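Local coordinates for SAM dependent methyltransferase (Aquifex aeolicus, PDB 3DH0), which binds S-adenosylmethionine and probably transfers its methyl group to a substrate, as expected of a Rossmann-fold methyltransferase, at residues K6-D16 against V70-K81. Sequence-based numbering, arbitrary orientation.
Sequences KFDPSKIKKLD and VQEEMVNYAWEK. With SAM (S-adenosylmethionine), chain C.
Pro9 and Glu73 bring the two backbones to their nearest approach, 6.5 Å between CA atoms, where the 3-10 turn 9-11 meets the first turn of helix 72-85, whose N-cap is Gln71. From there the contact shows how a loop before the first helix can close over a cofactor. Met74 brings its CE to the edge of the Phe7 ring, 4.0 Å from CD2, and to 3.4 Å from O3' of S-adenosylmethionine. Ile12 lays CD1 over one face of Tyr77, 3.9 Å from the ring centroid, a CH-pi contact. With CG anti to the backbone N (chi1 -173°), Tyr77 reaches across to the loop, where its OH donates to Asp16 OD2 (2.7 Å) on the anti side, tilted 27° from the carboxylate plane, and accepts from Lys13 NZ (3.1 Å). A phenylalanine here lacks the hydroxyl, and Asp16 and Lys13 would probably lose this tie to the helix. Lys81 NZ meets OD1 too closely for certainty, a tentative salt-bridge network with Lys13. At the opposite end, Lys6 NZ donates to adenine N7 (2.9 Å) and also pairs with Glu97. The loop covers the cofactor beside helix 72-85, which follows strand 64-69 and packs Val75 against strand 90-94.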
# COMPACT_ATOMS: atom_id res chain seq x y z
N LYS A 6 0.79 -9.86 -11.85
CA LYS A 6 -0.28 -8.85 -11.55
C LYS A 6 -1.56 -9.52 -11.08
O LYS A 6 -1.90 -10.62 -11.52
CB LYS A 6 -0.60 -8.01 -12.79
CG LYS A 6 0.58 -7.22 -13.34
CD LYS A 6 1.22 -6.26 -12.33
CE LYS A 6 2.45 -5.61 -12.96
NZ LYS A 6 3.29 -4.85 -12.03
N PHE A 7 -2.31 -8.87 -10.20
CA PHE A 7 -3.54 -9.49 -9.74
C PHE A 7 -4.50 -9.59 -10.91
O PHE A 7 -4.49 -8.75 -11.79
CB PHE A 7 -4.18 -8.68 -8.63
CG PHE A 7 -5.17 -9.48 -7.84
CD1 PHE A 7 -4.73 -10.33 -6.83
CD2 PHE A 7 -6.52 -9.43 -8.14
CE1 PHE A 7 -5.63 -11.13 -6.14
CE2 PHE A 7 -7.43 -10.22 -7.45
CZ PHE A 7 -6.98 -11.08 -6.44
N ASP A 8 -5.34 -10.61 -10.90
CA ASP A 8 -6.30 -10.78 -11.99
C ASP A 8 -7.60 -10.02 -11.82
O ASP A 8 -8.43 -10.34 -10.96
CB ASP A 8 -6.62 -12.26 -12.20
CG ASP A 8 -7.71 -12.45 -13.24
OD1 ASP A 8 -7.53 -11.98 -14.39
OD2 ASP A 8 -8.74 -13.07 -12.89
N PRO A 9 -7.81 -9.01 -12.67
CA PRO A 9 -8.99 -8.15 -12.68
C PRO A 9 -10.35 -8.85 -12.50
O PRO A 9 -11.26 -8.27 -11.90
CB PRO A 9 -8.88 -7.45 -14.02
CG PRO A 9 -7.42 -7.28 -14.18
CD PRO A 9 -6.86 -8.61 -13.73
N SER A 10 -10.51 -10.07 -13.00
CA SER A 10 -11.80 -10.75 -12.85
C SER A 10 -12.02 -11.37 -11.47
O SER A 10 -13.09 -11.91 -11.19
CB SER A 10 -11.99 -11.81 -13.95
OG SER A 10 -11.17 -12.94 -13.72
N LYS A 11 -11.00 -11.29 -10.62
CA LYS A 11 -11.08 -11.83 -9.27
C LYS A 11 -11.19 -10.71 -8.25
O LYS A 11 -11.13 -10.95 -7.04
CB LYS A 11 -9.82 -12.64 -8.95
CG LYS A 11 -9.68 -13.99 -9.64
CD LYS A 11 -8.38 -14.65 -9.21
CE LYS A 11 -8.38 -16.15 -9.51
NZ LYS A 11 -8.57 -16.43 -10.95
N ILE A 12 -11.34 -9.48 -8.73
CA ILE A 12 -11.40 -8.31 -7.86
C ILE A 12 -12.29 -8.38 -6.61
O ILE A 12 -12.00 -7.74 -5.61
CB ILE A 12 -11.81 -7.05 -8.64
CG1 ILE A 12 -11.44 -5.80 -7.83
CG2 ILE A 12 -13.31 -7.05 -8.92
CD1 ILE A 12 -11.37 -4.56 -8.65
N LYS A 13 -13.37 -9.15 -6.68
CA LYS A 13 -14.27 -9.27 -5.55
C LYS A 13 -13.54 -9.90 -4.37
O LYS A 13 -13.97 -9.79 -3.22
CB LYS A 13 -15.49 -10.11 -5.93
CG LYS A 13 -16.81 -9.42 -5.68
CD LYS A 13 -16.94 -8.17 -6.51
CE LYS A 13 -18.11 -7.34 -6.01
NZ LYS A 13 -17.95 -6.95 -4.58
N LYS A 14 -12.44 -10.59 -4.67
CA LYS A 14 -11.64 -11.22 -3.63
C LYS A 14 -10.90 -10.14 -2.86
O LYS A 14 -10.42 -10.37 -1.75
CB LYS A 14 -10.64 -12.19 -4.24
CG LYS A 14 -11.09 -13.63 -4.34
CD LYS A 14 -9.94 -14.49 -4.86
CE LYS A 14 -10.28 -15.98 -4.92
NZ LYS A 14 -9.37 -16.80 -5.82
N LEU A 15 -10.79 -8.96 -3.45
CA LEU A 15 -10.11 -7.86 -2.80
C LEU A 15 -11.12 -6.99 -2.04
O LEU A 15 -10.76 -6.26 -1.12
CB LEU A 15 -9.38 -7.02 -3.85
CG LEU A 15 -8.34 -7.76 -4.70
CD1 LEU A 15 -7.86 -6.86 -5.85
CD2 LEU A 15 -7.17 -8.20 -3.81
N ASP A 16 -12.39 -7.10 -2.40
CA ASP A 16 -13.45 -6.33 -1.77
C ASP A 16 -14.27 -7.25 -0.86
O ASP A 16 -15.50 -7.27 -0.90
CB ASP A 16 -14.33 -5.71 -2.88
CG ASP A 16 -15.08 -4.47 -2.42
OD1 ASP A 16 -14.65 -3.86 -1.42
OD2 ASP A 16 -16.10 -4.11 -3.05
N VAL A 70 -1.86 0.29 -11.54
CA VAL A 70 -1.51 0.11 -12.95
C VAL A 70 -2.65 -0.42 -13.80
O VAL A 70 -2.65 -0.21 -15.01
CB VAL A 70 -0.33 -0.85 -13.14
CG1 VAL A 70 0.96 -0.24 -12.61
CG2 VAL A 70 -0.63 -2.18 -12.46
N GLN A 71 -3.61 -1.11 -13.19
CA GLN A 71 -4.73 -1.65 -13.96
C GLN A 71 -5.97 -0.77 -13.99
O GLN A 71 -6.51 -0.39 -12.95
CB GLN A 71 -5.08 -3.05 -13.46
CG GLN A 71 -3.99 -4.05 -13.78
CD GLN A 71 -4.44 -5.48 -13.60
OE1 GLN A 71 -4.39 -6.04 -12.51
NE2 GLN A 71 -4.89 -6.10 -14.69
N GLU A 72 -6.41 -0.45 -15.20
CA GLU A 72 -7.55 0.40 -15.43
C GLU A 72 -8.83 -0.11 -14.77
O GLU A 72 -9.61 0.68 -14.22
CB GLU A 72 -7.77 0.57 -16.95
CG GLU A 72 -8.87 1.58 -17.30
CD GLU A 72 -9.07 1.79 -18.80
OE1 GLU A 72 -8.08 2.06 -19.52
OE2 GLU A 72 -10.23 1.70 -19.24
N GLU A 73 -9.05 -1.42 -14.82
CA GLU A 73 -10.25 -1.99 -14.22
C GLU A 73 -10.26 -1.77 -12.72
O GLU A 73 -11.31 -1.50 -12.14
CB GLU A 73 -10.40 -3.48 -14.55
CG GLU A 73 -9.12 -4.27 -14.73
CD GLU A 73 -8.49 -4.05 -16.10
OE1 GLU A 73 -9.25 -3.91 -17.08
OE2 GLU A 73 -7.24 -4.03 -16.19
N MET A 74 -9.10 -1.89 -12.09
CA MET A 74 -9.01 -1.67 -10.66
C MET A 74 -9.21 -0.19 -10.35
O MET A 74 -9.82 0.17 -9.34
CB MET A 74 -7.65 -2.13 -10.12
CG MET A 74 -7.63 -3.57 -9.65
SD MET A 74 -7.76 -4.79 -10.95
CE MET A 74 -6.78 -6.06 -10.31
N VAL A 75 -8.73 0.67 -11.23
CA VAL A 75 -8.89 2.09 -11.02
C VAL A 75 -10.37 2.49 -11.03
O VAL A 75 -10.85 3.16 -10.12
CB VAL A 75 -8.14 2.90 -12.11
CG1 VAL A 75 -8.37 4.37 -11.91
CG2 VAL A 75 -6.65 2.58 -12.05
N ASN A 76 -11.11 2.05 -12.04
CA ASN A 76 -12.51 2.43 -12.10
C ASN A 76 -13.36 1.80 -11.01
O ASN A 76 -14.36 2.37 -10.60
CB ASN A 76 -13.07 2.13 -13.50
CG ASN A 76 -12.43 3.00 -14.58
OD1 ASN A 76 -12.31 4.22 -14.43
ND2 ASN A 76 -12.02 2.37 -15.68
N TYR A 77 -12.96 0.63 -10.54
CA TYR A 77 -13.70 -0.04 -9.49
C TYR A 77 -13.53 0.73 -8.18
O TYR A 77 -14.51 0.99 -7.47
CB TYR A 77 -13.19 -1.46 -9.31
CG TYR A 77 -14.01 -2.29 -8.36
CD1 TYR A 77 -15.05 -3.09 -8.83
CD2 TYR A 77 -13.76 -2.27 -6.99
CE1 TYR A 77 -15.81 -3.86 -7.95
CE2 TYR A 77 -14.51 -3.04 -6.11
CZ TYR A 77 -15.53 -3.83 -6.60
OH TYR A 77 -16.26 -4.59 -5.73
N ALA A 78 -12.29 1.08 -7.87
CA ALA A 78 -11.97 1.83 -6.66
C ALA A 78 -12.62 3.20 -6.68
O ALA A 78 -13.06 3.71 -5.66
CB ALA A 78 -10.46 1.97 -6.51
N TRP A 79 -12.68 3.80 -7.86
CA TRP A 79 -13.28 5.10 -8.01
C TRP A 79 -14.76 5.03 -7.66
O TRP A 79 -15.24 5.81 -6.84
CB TRP A 79 -13.10 5.60 -9.44
CG TRP A 79 -13.72 6.91 -9.70
CD1 TRP A 79 -14.65 7.20 -10.65
CD2 TRP A 79 -13.51 8.11 -8.96
NE1 TRP A 79 -15.03 8.51 -10.55
CE2 TRP A 79 -14.34 9.10 -9.52
CE3 TRP A 79 -12.69 8.45 -7.88
CZ2 TRP A 79 -14.39 10.40 -9.04
CZ3 TRP A 79 -12.73 9.76 -7.39
CH2 TRP A 79 -13.57 10.71 -7.97
N GLU A 80 -15.49 4.10 -8.27
CA GLU A 80 -16.91 3.97 -8.00
C GLU A 80 -17.09 3.71 -6.51
O GLU A 80 -18.10 4.04 -5.91
CB GLU A 80 -17.53 2.84 -8.81
CG GLU A 80 -18.98 2.58 -8.42
CD GLU A 80 -19.77 1.78 -9.45
OE1 GLU A 80 -19.34 0.67 -9.83
OE2 GLU A 80 -20.85 2.27 -9.88
N LYS A 81 -16.08 3.12 -5.90
CA LYS A 81 -16.15 2.84 -4.49
C LYS A 81 -16.18 4.13 -3.69
O LYS A 81 -17.08 4.34 -2.89
CB LYS A 81 -14.96 1.99 -4.05
CG LYS A 81 -14.64 2.13 -2.57
CD LYS A 81 -14.99 0.89 -1.79
CE LYS A 81 -14.02 -0.23 -2.09
NZ LYS A 81 -14.45 -1.51 -1.49
N SAM C . -4.04 -3.62 -1.67
CA SAM C . -5.36 -4.09 -2.18
C SAM C . -6.30 -4.39 -1.03
O SAM C . -5.88 -4.24 0.12
OXT SAM C . -7.46 -4.78 -1.36
CB SAM C . -5.18 -5.34 -3.04
CG SAM C . -4.04 -5.14 -3.94
SD SAM C . -3.54 -6.45 -5.10
CE SAM C . -2.85 -7.69 -4.01
C5' SAM C . -2.18 -5.68 -5.86
C4' SAM C . -2.52 -4.59 -6.86
O4' SAM C . -1.25 -4.09 -7.27
C3' SAM C . -3.11 -5.13 -8.18
O3' SAM C . -4.48 -4.66 -8.20
C2' SAM C . -2.34 -4.45 -9.29
O2' SAM C . -3.05 -3.91 -10.39
C1' SAM C . -1.43 -3.48 -8.48
N9 SAM C . -0.10 -3.22 -8.99
C8 SAM C . 0.85 -4.09 -9.48
N7 SAM C . 1.95 -3.50 -9.84
C5 SAM C . 1.72 -2.15 -9.57
C6 SAM C . 2.53 -0.99 -9.72
N6 SAM C . 3.78 -1.04 -10.22
N1 SAM C . 1.99 0.24 -9.35
C2 SAM C . 0.73 0.25 -8.85
N3 SAM C . -0.10 -0.78 -8.67
C4 SAM C . 0.46 -1.97 -9.05